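Local coordinates for 457aa long hypothetical protein (Pyrococcus horikoshii, PDB 2CSU) that is of unknown function but joins a Rossmann-type CoA-binding domain to flavodoxin-like domains of a CoA-ligase-related family, at residues R123-C129 with V182-V188. Residues are numbered along the deposited sequence; the frame is centred on the assembly and turned at random.
Sequences RIIGPNC and VGNMADV
Arg123 grips Asp187 side-on in a two-pronged salt bridge. Its NE lies 2.9 Å from Asp187 OD2, and the bond is nearly straight at 172°. NH2 reaches the other oxygen, Asp187 OD1, at 3.1 Å. OD2 lies in the guanidinium plane, but both nitrogens meet the carboxylate from above its own plane. The Arg123 chain bends at chi2 and chi3, which turns the guanidinium toward the 182-188 loop. Val188 CG2 lies over one guanidinium face, toward its rim, 3.5 Å from NH2. The backbone N of Ile124 gives OD2 a second donor, at 3.0 Å and from the same face as NE. With CG anti to the backbone N (chi1 -158°), the Asp187 carboxylate reaches the start of strand 123-125.

Strand 123-125 is the outermost strand, within this chain, of the parallel Rossmann-type sheet. Residues 182-188 form the loop between strand 175-181 and helix 190-197, in the flavodoxin-like domain. The contact therefore joins these two domains. Two backbone bonds continue it past the strand end: Ala186 N to Gly126 O at 2.9 Å, and Asn184 N to Pro127 O at 2.8 Å. The peptide before Pro127 is cis. Residues 182-185 make a type II' turn, closed by Met185 N to Val182 O, with Gly183 at positive phi. The Asn184 amide lies beside Asn128, with OD1 3.5 Å from Asn128 CB and the two amide planes 66° apart. A water accepts from Gly126 N and Asp187 N, and Ile124 O and Val188 O are among the acceptors within its reach. Ile125 CG1 meets Val188 CB at 4.1 Å.

Farther out, Glu192 of helix 190-197 also pairs with Arg123 NH2. Glu101 and Glu110 accept from Asn184 ND2.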
ATOM      1  N   ARG A 123      21.400   7.590 -31.095  1.00 31.67           N
ATOM      2  CA  ARG A 123      20.480   6.620 -30.509  1.00 29.83           C
ATOM      3  C   ARG A 123      19.169   7.284 -30.076  1.00 29.50           C
ATOM      4  O   ARG A 123      19.140   8.403 -29.582  1.00 28.76           O
ATOM      5  CB  ARG A 123      21.167   5.984 -29.301  1.00 29.56           C
ATOM      6  CG  ARG A 123      22.403   5.179 -29.699  1.00 30.63           C
ATOM      7  CD  ARG A 123      22.173   4.382 -30.988  1.00 29.99           C
ATOM      8  NE  ARG A 123      21.018   3.493 -30.841  1.00 31.31           N
ATOM      9  CZ  ARG A 123      21.171   2.415 -30.052  1.00 32.09           C
ATOM     10  NH1 ARG A 123      22.324   2.195 -29.447  1.00 34.05           N
ATOM     11  NH2 ARG A 123      20.152   1.567 -29.887  1.00 31.64           N
ATOM     12  N   ILE A 124      18.051   6.569 -30.310  1.00 27.81           N
ATOM     13  CA  ILE A 124      16.756   7.165 -29.998  1.00 27.25           C
ATOM     14  C   ILE A 124      15.980   6.377 -28.944  1.00 26.91           C
ATOM     15  O   ILE A 124      15.815   5.164 -29.018  1.00 26.30           O
ATOM     16  CB  ILE A 124      15.932   7.250 -31.283  1.00 28.14           C
ATOM     17  CG1 ILE A 124      16.369   8.463 -32.106  1.00 29.48           C
ATOM     18  CG2 ILE A 124      14.442   7.440 -30.935  1.00 27.48           C
ATOM     19  CD1 ILE A 124      15.680   8.517 -33.473  1.00 31.02           C
ATOM     20  N   ILE A 125      15.532   7.108 -27.909  1.00 25.18           N
ATOM     21  CA  ILE A 125      14.588   6.499 -26.982  1.00 25.50           C
ATOM     22  C   ILE A 125      13.156   6.958 -27.262  1.00 25.52           C
ATOM     23  O   ILE A 125      12.868   8.143 -27.379  1.00 25.98           O
ATOM     24  CB  ILE A 125      14.993   6.893 -25.561  1.00 25.99           C
ATOM     25  CG1 ILE A 125      16.399   6.374 -25.249  1.00 24.97           C
ATOM     26  CG2 ILE A 125      14.023   6.261 -24.547  1.00 25.77           C
ATOM     27  CD1 ILE A 125      16.711   6.404 -23.752  1.00 24.29           C
ATOM     28  N   GLY A 126      12.256   5.970 -27.407  1.00 26.19           N
ATOM     29  CA  GLY A 126      10.898   6.284 -27.833  1.00 26.13           C
ATOM     30  C   GLY A 126      10.658   5.782 -29.259  1.00 26.59           C
ATOM     31  O   GLY A 126      11.212   4.780 -29.693  1.00 26.81           O
ATOM     32  N   PRO A 127       9.771   6.484 -29.987  1.00 26.35           N
ATOM     33  CA  PRO A 127       9.072   7.662 -29.486  1.00 25.77           C
ATOM     34  C   PRO A 127       7.898   7.285 -28.576  1.00 25.34           C
ATOM     35  O   PRO A 127       7.833   6.205 -28.003  1.00 23.25           O
ATOM     36  CB  PRO A 127       8.564   8.447 -30.688  1.00 26.21           C
ATOM     37  CG  PRO A 127       8.453   7.476 -31.854  1.00 26.35           C
ATOM     38  CD  PRO A 127       9.413   6.281 -31.387  1.00 26.18           C
ATOM     39  N   ASN A 128       6.966   8.245 -28.425  1.00 25.95           N
ATOM     40  CA  ASN A 128       5.845   8.033 -27.517  1.00 26.57           C
ATOM     41  C   ASN A 128       6.318   7.552 -26.144  1.00 27.16           C
ATOM     42  O   ASN A 128       5.949   6.492 -25.658  1.00 28.53           O
ATOM     43  CB  ASN A 128       4.902   7.001 -28.136  1.00 26.42           C
ATOM     44  CG  ASN A 128       3.557   7.086 -27.456  1.00 25.79           C
ATOM     45  OD1 ASN A 128       3.176   8.110 -26.897  1.00 26.96           O
ATOM     46  ND2 ASN A 128       2.820   5.964 -27.516  1.00 26.04           N
ATOM     47  N   CYS A 129       7.207   8.360 -25.537  1.00 26.92           N
ATOM     48  CA  CYS A 129       7.713   8.023 -24.212  1.00 26.62           C
ATOM     49  C   CYS A 129       7.506   9.188 -23.242  1.00 26.14           C
ATOM     50  O   CYS A 129       7.219  10.313 -23.631  1.00 25.87           O
ATOM     51  CB  CYS A 129       9.205   7.725 -24.338  1.00 26.19           C
ATOM     52  SG  CYS A 129      10.149   9.190 -24.813  1.00 30.45           S
ATOM     53  N   VAL A 182      10.483   3.933 -22.233  1.00 23.86           N
ATOM     54  CA  VAL A 182      10.967   3.646 -23.579  1.00 24.43           C
ATOM     55  C   VAL A 182       9.876   3.857 -24.626  1.00 24.78           C
ATOM     56  O   VAL A 182      10.110   3.883 -25.827  1.00 26.08           O
ATOM     57  CB  VAL A 182      11.447   2.198 -23.612  1.00 25.54           C
ATOM     58  CG1 VAL A 182      12.678   2.048 -22.723  1.00 24.77           C
ATOM     59  CG2 VAL A 182      10.351   1.287 -23.098  1.00 24.52           C
ATOM     60  N   GLY A 183       8.636   3.973 -24.116  1.00 25.03           N
ATOM     61  CA  GLY A 183       7.506   4.148 -25.018  1.00 24.67           C
ATOM     62  C   GLY A 183       7.526   3.107 -26.132  1.00 25.63           C
ATOM     63  O   GLY A 183       7.557   1.906 -25.897  1.00 25.33           O
ATOM     64  N   ASN A 184       7.467   3.453 -27.420  1.00 26.12           N
ATOM     65  CA  ASN A 184       7.417   2.470 -28.495  1.00 26.52           C
ATOM     66  C   ASN A 184       8.680   1.610 -28.573  1.00 27.26           C
ATOM     67  O   ASN A 184       8.682   0.586 -29.249  1.00 27.02           O
ATOM     68  CB  ASN A 184       7.180   3.164 -29.845  1.00 25.60           C
ATOM     69  CG  ASN A 184       5.845   3.884 -29.906  1.00 24.86           C
ATOM     70  OD1 ASN A 184       4.974   3.670 -29.071  1.00 25.89           O
ATOM     71  ND2 ASN A 184       5.679   4.749 -30.902  1.00 25.46           N
HETATM   72  N   MSE A 185       9.740   2.038 -27.883  1.00 27.92           N
HETATM   73  CA  MSE A 185      11.024   1.346 -27.831  1.00 28.53           C
HETATM   74  C   MSE A 185      11.510   0.949 -29.226  1.00 28.58           C
HETATM   75  O   MSE A 185      11.775  -0.208 -29.523  1.00 28.14           O
HETATM   76  CB  MSE A 185      10.848   0.103 -26.964  1.00 28.96           C
HETATM   77  CG  MSE A 185      12.157  -0.656 -26.751  1.00 29.80           C
HETATM   78 SE   MSE A 185      12.016  -1.897 -25.461  1.00 30.09          SE
HETATM   79  CE  MSE A 185      11.670  -3.303 -26.528  1.00 30.47           C
ATOM     80  N   ALA A 186      11.592   1.959 -30.110  1.00 28.72           N
ATOM     81  CA  ALA A 186      11.984   1.689 -31.489  1.00 29.25           C
ATOM     82  C   ALA A 186      13.473   1.359 -31.610  1.00 29.82           C
ATOM     83  O   ALA A 186      13.889   0.478 -32.353  1.00 31.70           O
ATOM     84  CB  ALA A 186      11.658   2.928 -32.326  1.00 29.70           C
ATOM     85  N   ASP A 187      14.293   2.135 -30.877  1.00 28.48           N
ATOM     86  CA  ASP A 187      15.737   1.946 -30.971  1.00 28.42           C
ATOM     87  C   ASP A 187      16.306   1.280 -29.713  1.00 28.51           C
ATOM     88  O   ASP A 187      16.349   0.064 -29.581  1.00 28.97           O
ATOM     89  CB  ASP A 187      16.373   3.320 -31.167  1.00 29.08           C
ATOM     90  CG  ASP A 187      17.743   3.148 -31.803  1.00 29.23           C
ATOM     91  OD1 ASP A 187      18.098   2.009 -32.106  1.00 28.60           O
ATOM     92  OD2 ASP A 187      18.433   4.144 -31.986  1.00 29.89           O
ATOM     93  N   VAL A 188      16.800   2.129 -28.790  1.00 27.27           N
ATOM     94  CA  VAL A 188      17.315   1.607 -27.532  1.00 27.28           C
ATOM     95  C   VAL A 188      16.257   0.757 -26.823  1.00 27.57           C
ATOM     96  O   VAL A 188      15.109   1.148 -26.669  1.00 28.54           O
ATOM     97  CB  VAL A 188      17.702   2.799 -26.655  1.00 26.46           C
ATOM     98  CG1 VAL A 188      18.201   2.306 -25.298  1.00 24.94           C
ATOM     99  CG2 VAL A 188      18.794   3.616 -27.328  1.00 24.84           C
TER
HETATM  100  O   HOH W   1      13.930   3.406 -28.196  1.00 42.04           O